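Local coordinates for protein RsfP (Uncultured bacterium, PDB 4GLJ) that probably catalyses the phosphate-dependent cleavage of methylthioadenosine to adenine and methylthioribose 1-phosphate, and binds the dye rhodamine B, at residues Asp115-Met120 and Ala140-Pro145; Lys168-Cys173 and Met191-Ile196. All coordinates share one frame; numbering follows the deposited sequence. Where two conformers were deposited one is given.

How the contacts relate
Contact 2 is the more buried of the two: strands 169-173 and 195-197 run side by side in the mixed sheet, held mainly by backbone hydrogen bonds, with one aspartate side chain and a water bridging Thr170 OG1 and Gln192 O. Contact 1 is only partly buried and sets strand 111-119 against an irregular loop; an amide side chain, a water and a small apolar cluster do the work there. The two share a sheet, since strand 111-119 neighbours strand 169-173, and Asp115 N lies 2.8 Å from Ala169 O, a probable hydrogen bond. Their centres are about 9 Å apart, contact 1 closes before contact 2 opens along the chain, and both touch the second subunit.

Contact 1 (Asp115-Met120 and Ala140-Pro145); sequences DQMIDM and ADPLCP
A strand-to-loop contact joins Gln116 and Met117 of strand 111-119 to Ala140, Pro142 and Leu143, in the loop that leads into helix 145-157. No backbone ladder forms; the touching parts run 112° apart, and the polar link is made by a side chain. The Gln116 chain bends at chi2 (-61°), which brings CD to the loop side, and from there NE2 donates to Ala140 O at 2.9 Å. The bond is nearly straight (165° at the hydrogen) and lies in the plane of both the amide and the carbonyl. On the same amide, OE1 comes within 3.5 Å of Pro142 CD and accepts from Ala183 N of the second subunit, so both polar ends are used and the rotation of the group is fixed. Water 1 makes a second bridge, donating to Asp115 O at 2.8 Å and to Leu143 O. The rest of the contact is apolar. The side chains of Leu143 and Met117 cross at about a right angle; Leu143 CD1 lies 3.5 Å from Met117 CG, while CD2 meets SD. The side chains of Pro142 and Met117 run past each other in opposite directions, CG to CG at 3.9 Å. Asp141 forms a salt bridge with Arg182 of the second subunit. Around the cluster, Met117 packs on helix 200-209 and Leu143 on strand 213-221, while the backbone of Gln116 pairs with strand 169-173.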
loop_
_atom_site.group_PDB
_atom_site.type_symbol
_atom_site.label_atom_id
_atom_site.label_comp_id
_atom_site.label_asym_id
_atom_site.label_seq_id
_atom_site.Cartn_x
_atom_site.Cartn_y
_atom_site.Cartn_z
ATOM N N ASP A 115 1.365 21.666 -6.267
ATOM C CA ASP A 115 0.013 21.963 -5.912
ATOM C C ASP A 115 -0.739 20.636 -5.715
ATOM O O ASP A 115 -1.869 20.650 -5.218
ATOM C CB ASP A 115 -0.655 22.858 -6.984
ATOM C CG ASP A 115 -0.769 22.168 -8.349
ATOM O OD1 ASP A 115 0.054 21.297 -8.712
ATOM O OD2 ASP A 115 -1.705 22.489 -9.082
ATOM N N GLN A 116 -0.121 19.483 -6.079
ATOM C CA GLN A 116 -0.871 18.238 -5.936
ATOM C C GLN A 116 0.039 17.229 -5.301
ATOM O O GLN A 116 1.277 17.403 -5.278
ATOM C CB GLN A 116 -1.383 17.746 -7.318
ATOM C CG GLN A 116 -2.711 18.435 -7.776
ATOM C CD GLN A 116 -3.853 18.133 -6.758
ATOM O OE1 GLN A 116 -3.872 17.062 -6.185
ATOM N NE2 GLN A 116 -4.739 19.108 -6.497
ATOM N N MET A 117 -0.545 16.108 -4.894
ATOM C CA MET A 117 0.220 15.060 -4.189
ATOM C C MET A 117 -0.439 13.748 -4.488
ATOM O O MET A 117 -1.681 13.700 -4.756
ATOM C CB MET A 117 0.119 15.250 -2.687
ATOM C CG MET A 117 0.837 16.459 -2.181
ATOM S SD MET A 117 0.555 16.595 -0.430
ATOM C CE MET A 117 1.973 15.746 0.238
ATOM N N ILE A 118 0.348 12.671 -4.490
ATOM C CA ILE A 118 -0.255 11.333 -4.621
ATOM C C ILE A 118 0.365 10.523 -3.464
ATOM O O ILE A 118 1.577 10.508 -3.332
ATOM C CB ILE A 118 0.128 10.694 -5.970
ATOM C CG1 ILE A 118 -0.510 11.519 -7.171
ATOM C CG2 ILE A 118 -0.252 9.206 -5.869
ATOM C CD1 ILE A 118 -0.191 11.068 -8.584
ATOM N N ASP A 119 -0.478 9.917 -2.612
ATOM C CA ASP A 119 0.001 9.194 -1.458
ATOM C C ASP A 119 0.218 7.732 -1.791
ATOM O O ASP A 119 -0.735 6.960 -1.859
ATOM C CB ASP A 119 -0.975 9.314 -0.304
ATOM C CG ASP A 119 -0.425 8.719 0.989
ATOM O OD1 ASP A 119 0.727 8.240 1.010
ATOM O OD2 ASP A 119 -1.170 8.754 2.003
ATOM N N MET A 120 1.473 7.367 -2.053
ATOM C CA MET A 120 1.841 5.946 -2.246
ATOM C C MET A 120 2.391 5.262 -0.990
ATOM O O MET A 120 2.836 4.126 -1.081
ATOM C CB MET A 120 2.942 5.839 -3.321
ATOM C CG MET A 120 2.428 6.345 -4.677
ATOM S SD MET A 120 0.928 5.548 -5.282
ATOM C CE MET A 120 1.337 3.824 -5.317
ATOM N N ALA A 140 -8.861 17.246 -1.950
ATOM C CA ALA A 140 -8.899 17.554 -3.408
ATOM C C ALA A 140 -7.743 18.507 -3.761
ATOM O O ALA A 140 -6.984 18.293 -4.766
ATOM C CB ALA A 140 -10.236 18.168 -3.842
ATOM N N ASP A 141 -7.622 19.576 -2.963
ATOM C CA ASP A 141 -6.476 20.476 -3.096
ATOM C C ASP A 141 -5.573 20.280 -1.849
ATOM O O ASP A 141 -5.870 20.849 -0.751
ATOM C CB ASP A 141 -6.949 21.948 -3.323
ATOM C CG ASP A 141 -7.830 22.071 -4.535
ATOM O OD1 ASP A 141 -7.336 21.870 -5.653
ATOM O OD2 ASP A 141 -9.056 22.276 -4.367
ATOM N N PRO A 142 -4.535 19.418 -1.962
ATOM C CA PRO A 142 -4.011 19.012 -0.687
ATOM C C PRO A 142 -2.973 19.985 -0.067
ATOM O O PRO A 142 -2.535 19.705 1.046
ATOM C CB PRO A 142 -3.291 17.667 -1.003
ATOM C CG PRO A 142 -2.821 17.920 -2.423
ATOM C CD PRO A 142 -4.034 18.552 -3.076
ATOM N N LEU A 143 -2.544 20.995 -0.841
ATOM C CA LEU A 143 -1.502 21.969 -0.482
ATOM C C LEU A 143 -2.148 23.328 -0.701
ATOM O O LEU A 143 -2.597 23.621 -1.802
ATOM C CB LEU A 143 -0.324 21.793 -1.435
ATOM C CG LEU A 143 0.329 20.394 -1.287
ATOM C CD1 LEU A 143 1.155 19.931 -2.458
ATOM C CD2 LEU A 143 1.021 20.241 0.084
ATOM N N CYS A 144 -2.265 24.110 0.354
ATOM C CA CYS A 144 -3.089 25.337 0.386
ATOM C C CYS A 144 -2.566 26.291 -0.649
ATOM O O CYS A 144 -1.421 26.716 -0.558
ATOM C CB CYS A 144 -3.052 26.011 1.793
ATOM S SG CYS A 144 -3.744 27.700 1.942
ATOM N N PRO A 145 -3.391 26.647 -1.644
ATOM C CA PRO A 145 -2.875 27.542 -2.717
ATOM C C PRO A 145 -2.507 28.963 -2.217
ATOM O O PRO A 145 -1.675 29.598 -2.833
ATOM C CB PRO A 145 -4.081 27.671 -3.686
ATOM C CG PRO A 145 -5.260 27.086 -2.990
ATOM C CD PRO A 145 -4.771 26.198 -1.878
HETATM O O HOH W 1 -3.604 22.141 -3.648
#

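Contact 2 (Lys168-Cys173 and Met191-Ile196); sequences KATYVC and MQADII. With RHB (N-[9-(2-carboxyphenyl)-6-(diethylamino)-3H-xanthen-3-ylidene]-N-ethylethanaminium), chain C.
The parallel strand pair of a beta-alpha-beta unit meets here, with Tyr171 bridged to Ile195 and Val172 to Ile196. Thr170 O receives Asp194 N at 2.8 Å and, weakly, Ile195 N at 3.3 Å, while Val172 N donates to Ile195 O at 2.9 Å. Where the ladder begins, a side chain takes over: Asp194 OD1 accepts Thr170 N at 2.8 Å through its anti lone pair, nearly straight at 164°. Helix 182-190 links the two strands, and after it the chain turns through a Schellman motif at Gln192 before entering strand 195-197. Water 2 lies beside that turn, donating to Gln192 O and 2.7 Å from Thr170 OG1. On one face of the sheet Ile195 CD1 approaches the Tyr171 ring obliquely, 3.9 Å from CD2; Tyr171 OH is hydrogen-bonded to the backbone N of Thr199 and Asn200. On the other face the side chains of Val172 and Ile196 lie side by side, pointing the same way. Val172 CG1 sits between the backbone N and carbonyl carbon (chi1 57°), where it touches both Ala193 CB and Ile196 CB. Ile196 also lines the rhodamine B pocket: its CG1 and CG2 each approach the dye's ethyl carbon C24 at 3.6 Å.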
loop_
_atom_site.group_PDB
_atom_site.type_symbol
_atom_site.label_atom_id
_atom_site.label_comp_id
_atom_site.label_asym_id
_atom_site.label_seq_id
_atom_site.Cartn_x
_atom_site.Cartn_y
_atom_site.Cartn_z
ATOM N N LYS A 168 3.033 24.518 -9.388
ATOM C CA LYS A 168 2.040 23.669 -10.057
ATOM C C LYS A 168 2.577 22.284 -10.493
ATOM O O LYS A 168 2.382 21.851 -11.636
ATOM C CB LYS A 168 1.369 24.319 -11.261
ATOM C CG LYS A 168 0.808 25.724 -11.027
ATOM C CD LYS A 168 -0.021 25.844 -9.736
ATOM C CE LYS A 168 -0.518 27.279 -9.478
ATOM N NZ LYS A 168 -0.457 28.089 -10.721
ATOM N N ALA A 169 3.181 21.602 -9.564
ATOM C CA ALA A 169 3.761 20.257 -9.754
ATOM C C ALA A 169 3.056 19.230 -8.845
ATOM O O ALA A 169 2.361 19.603 -7.848
ATOM C CB ALA A 169 5.257 20.315 -9.378
ATOM N N THR A 170 3.180 17.957 -9.210
ATOM C CA THR A 170 2.632 16.860 -8.403
ATOM C C THR A 170 3.735 16.104 -7.664
ATOM O O THR A 170 4.689 15.657 -8.321
ATOM C CB THR A 170 1.845 15.878 -9.277
ATOM O OG1 THR A 170 0.719 16.582 -9.771
ATOM C CG2 THR A 170 1.368 14.694 -8.428
ATOM N N TYR A 171 3.619 16.003 -6.319
ATOM C CA TYR A 171 4.589 15.316 -5.426
ATOM C C TYR A 171 4.065 13.917 -5.196
ATOM O O TYR A 171 2.970 13.735 -4.687
ATOM C CB TYR A 171 4.636 16.062 -4.075
ATOM C CG TYR A 171 5.512 15.528 -2.922
ATOM C CD1 TYR A 171 5.204 14.305 -2.226
ATOM C CD2 TYR A 171 6.584 16.288 -2.434
ATOM C CE1 TYR A 171 5.990 13.869 -1.111
ATOM C CE2 TYR A 171 7.335 15.847 -1.307
ATOM C CZ TYR A 171 7.043 14.643 -0.670
ATOM O OH TYR A 171 7.833 14.317 0.461
ATOM N N VAL A 172 4.872 12.896 -5.540
ATOM C CA VAL A 172 4.421 11.538 -5.202
ATOM C C VAL A 172 5.220 11.160 -3.942
ATOM O O VAL A 172 6.429 11.284 -3.913
ATOM C CB VAL A 172 4.611 10.515 -6.363
ATOM C CG1 VAL A 172 6.059 10.466 -6.796
ATOM C CG2 VAL A 172 4.236 9.101 -5.854
ATOM N N CYS A 173 4.513 10.630 -2.921
ATOM C CA CYS A 173 5.135 10.290 -1.668
ATOM C C CYS A 173 5.204 8.780 -1.602
ATOM O O CYS A 173 4.176 8.153 -1.623
ATOM C CB CYS A 173 4.290 10.759 -0.500
ATOM S SG CYS A 173 5.296 10.792 1.051
ATOM N N MET A 191 2.320 8.508 -14.375
ATOM C CA MET A 191 1.177 9.002 -13.556
ATOM C C MET A 191 1.215 10.527 -13.518
ATOM O O MET A 191 0.431 11.108 -12.823
ATOM C CB MET A 191 1.284 8.543 -12.093
ATOM C CG MET A 191 1.114 7.058 -11.841
ATOM S SD MET A 191 1.905 6.569 -10.277
ATOM C CE MET A 191 1.436 7.801 -9.135
ATOM N N GLN A 192 2.150 11.146 -14.238
ATOM C CA GLN A 192 2.313 12.635 -14.292
ATOM C C GLN A 192 2.806 13.235 -12.982
ATOM O O GLN A 192 2.457 14.352 -12.681
ATOM C CB GLN A 192 0.996 13.349 -14.598
ATOM C CG GLN A 192 0.099 12.673 -15.595
ATOM C CD GLN A 192 0.541 12.971 -16.980
ATOM O OE1 GLN A 192 -0.061 13.789 -17.652
ATOM N NE2 GLN A 192 1.623 12.327 -17.413
ATOM N N ALA A 193 3.530 12.493 -12.177
ATOM C CA ALA A 193 4.137 13.075 -11.030
ATOM C C ALA A 193 5.435 13.796 -11.485
ATOM O O ALA A 193 6.083 13.338 -12.429
ATOM C CB ALA A 193 4.478 11.986 -10.021
ATOM N N ASP A 194 5.883 14.811 -10.726
ATOM C CA ASP A 194 7.001 15.671 -11.127
ATOM C C ASP A 194 8.206 15.554 -10.184
ATOM O O ASP A 194 9.344 15.708 -10.617
ATOM C CB ASP A 194 6.500 17.124 -11.134
ATOM C CG ASP A 194 5.397 17.331 -12.181
ATOM O OD1 ASP A 194 4.260 17.712 -11.812
ATOM O OD2 ASP A 194 5.675 17.052 -13.393
ATOM N N ILE A 195 7.924 15.314 -8.915
ATOM C CA ILE A 195 8.917 15.180 -7.864
ATOM C C ILE A 195 8.460 14.029 -6.923
ATOM O O ILE A 195 7.274 13.723 -6.847
ATOM C CB ILE A 195 9.107 16.487 -7.085
ATOM C CG1 ILE A 195 7.794 16.936 -6.396
ATOM C CG2 ILE A 195 9.678 17.573 -8.036
ATOM C CD1 ILE A 195 7.864 18.220 -5.557
ATOM N N ILE A 196 9.435 13.452 -6.230
ATOM C CA ILE A 196 9.289 12.335 -5.366
ATOM C C ILE A 196 9.902 12.588 -4.016
ATOM O O ILE A 196 11.100 12.982 -3.883
ATOM C CB ILE A 196 9.835 11.028 -6.030
ATOM C CG1 ILE A 196 9.709 9.809 -5.055
ATOM C CG2 ILE A 196 11.277 11.188 -6.512
ATOM C CD1 ILE A 196 9.539 8.534 -5.850
HETATM O O2 RHB C . 20.142 12.454 -5.506
HETATM C C26 RHB C . 21.097 12.785 -4.766
HETATM C C19 RHB C . 20.815 12.771 -3.289
HETATM C C14 RHB C . 19.677 12.138 -2.857
HETATM C C15 RHB C . 19.378 12.100 -1.501
HETATM C C16 RHB C . 20.192 12.724 -0.563
HETATM C C17 RHB C . 21.337 13.383 -0.994
HETATM C C18 RHB C . 21.633 13.405 -2.353
HETATM C C9 RHB C . 18.798 11.421 -3.811
HETATM C C8 RHB C . 19.388 10.624 -4.907
HETATM C C13 RHB C . 20.770 10.620 -5.035
HETATM C C12 RHB C . 21.365 9.909 -6.063
HETATM C C11 RHB C . 20.590 9.186 -6.964
HETATM N N1 RHB C . 21.300 8.484 -7.979
HETATM C C35 RHB C . 22.275 7.549 -7.378
HETATM C C36 RHB C . 23.697 8.064 -7.490
HETATM C C22 RHB C . 20.425 7.735 -8.907
HETATM C C23 RHB C . 21.011 6.367 -9.214
HETATM C C10 RHB C . 19.184 9.191 -6.830
HETATM C C7 RHB C . 18.560 9.912 -5.784
HETATM O O1 RHB C . 17.164 9.954 -5.619
HETATM C C1 RHB C . 16.549 10.676 -4.587
HETATM C C2 RHB C . 17.326 11.412 -3.670
HETATM C C6 RHB C . 15.154 10.706 -4.416
HETATM C C5 RHB C . 14.635 11.465 -3.348
HETATM C C4 RHB C . 15.413 12.190 -2.465
HETATM C C3 RHB C . 16.779 12.157 -2.627
HETATM N N2 RHB C . 13.280 11.475 -3.086
HETATM C C24 RHB C . 12.934 10.120 -3.458
HETATM C C25 RHB C . 12.130 9.558 -2.321
HETATM C C33 RHB C . 13.146 11.418 -1.628
HETATM C C34 RHB C . 13.637 12.701 -0.973
HETATM O O3 RHB C . 22.213 13.140 -5.240
HETATM O O HOH W 2 -0.145 15.385 -12.033
#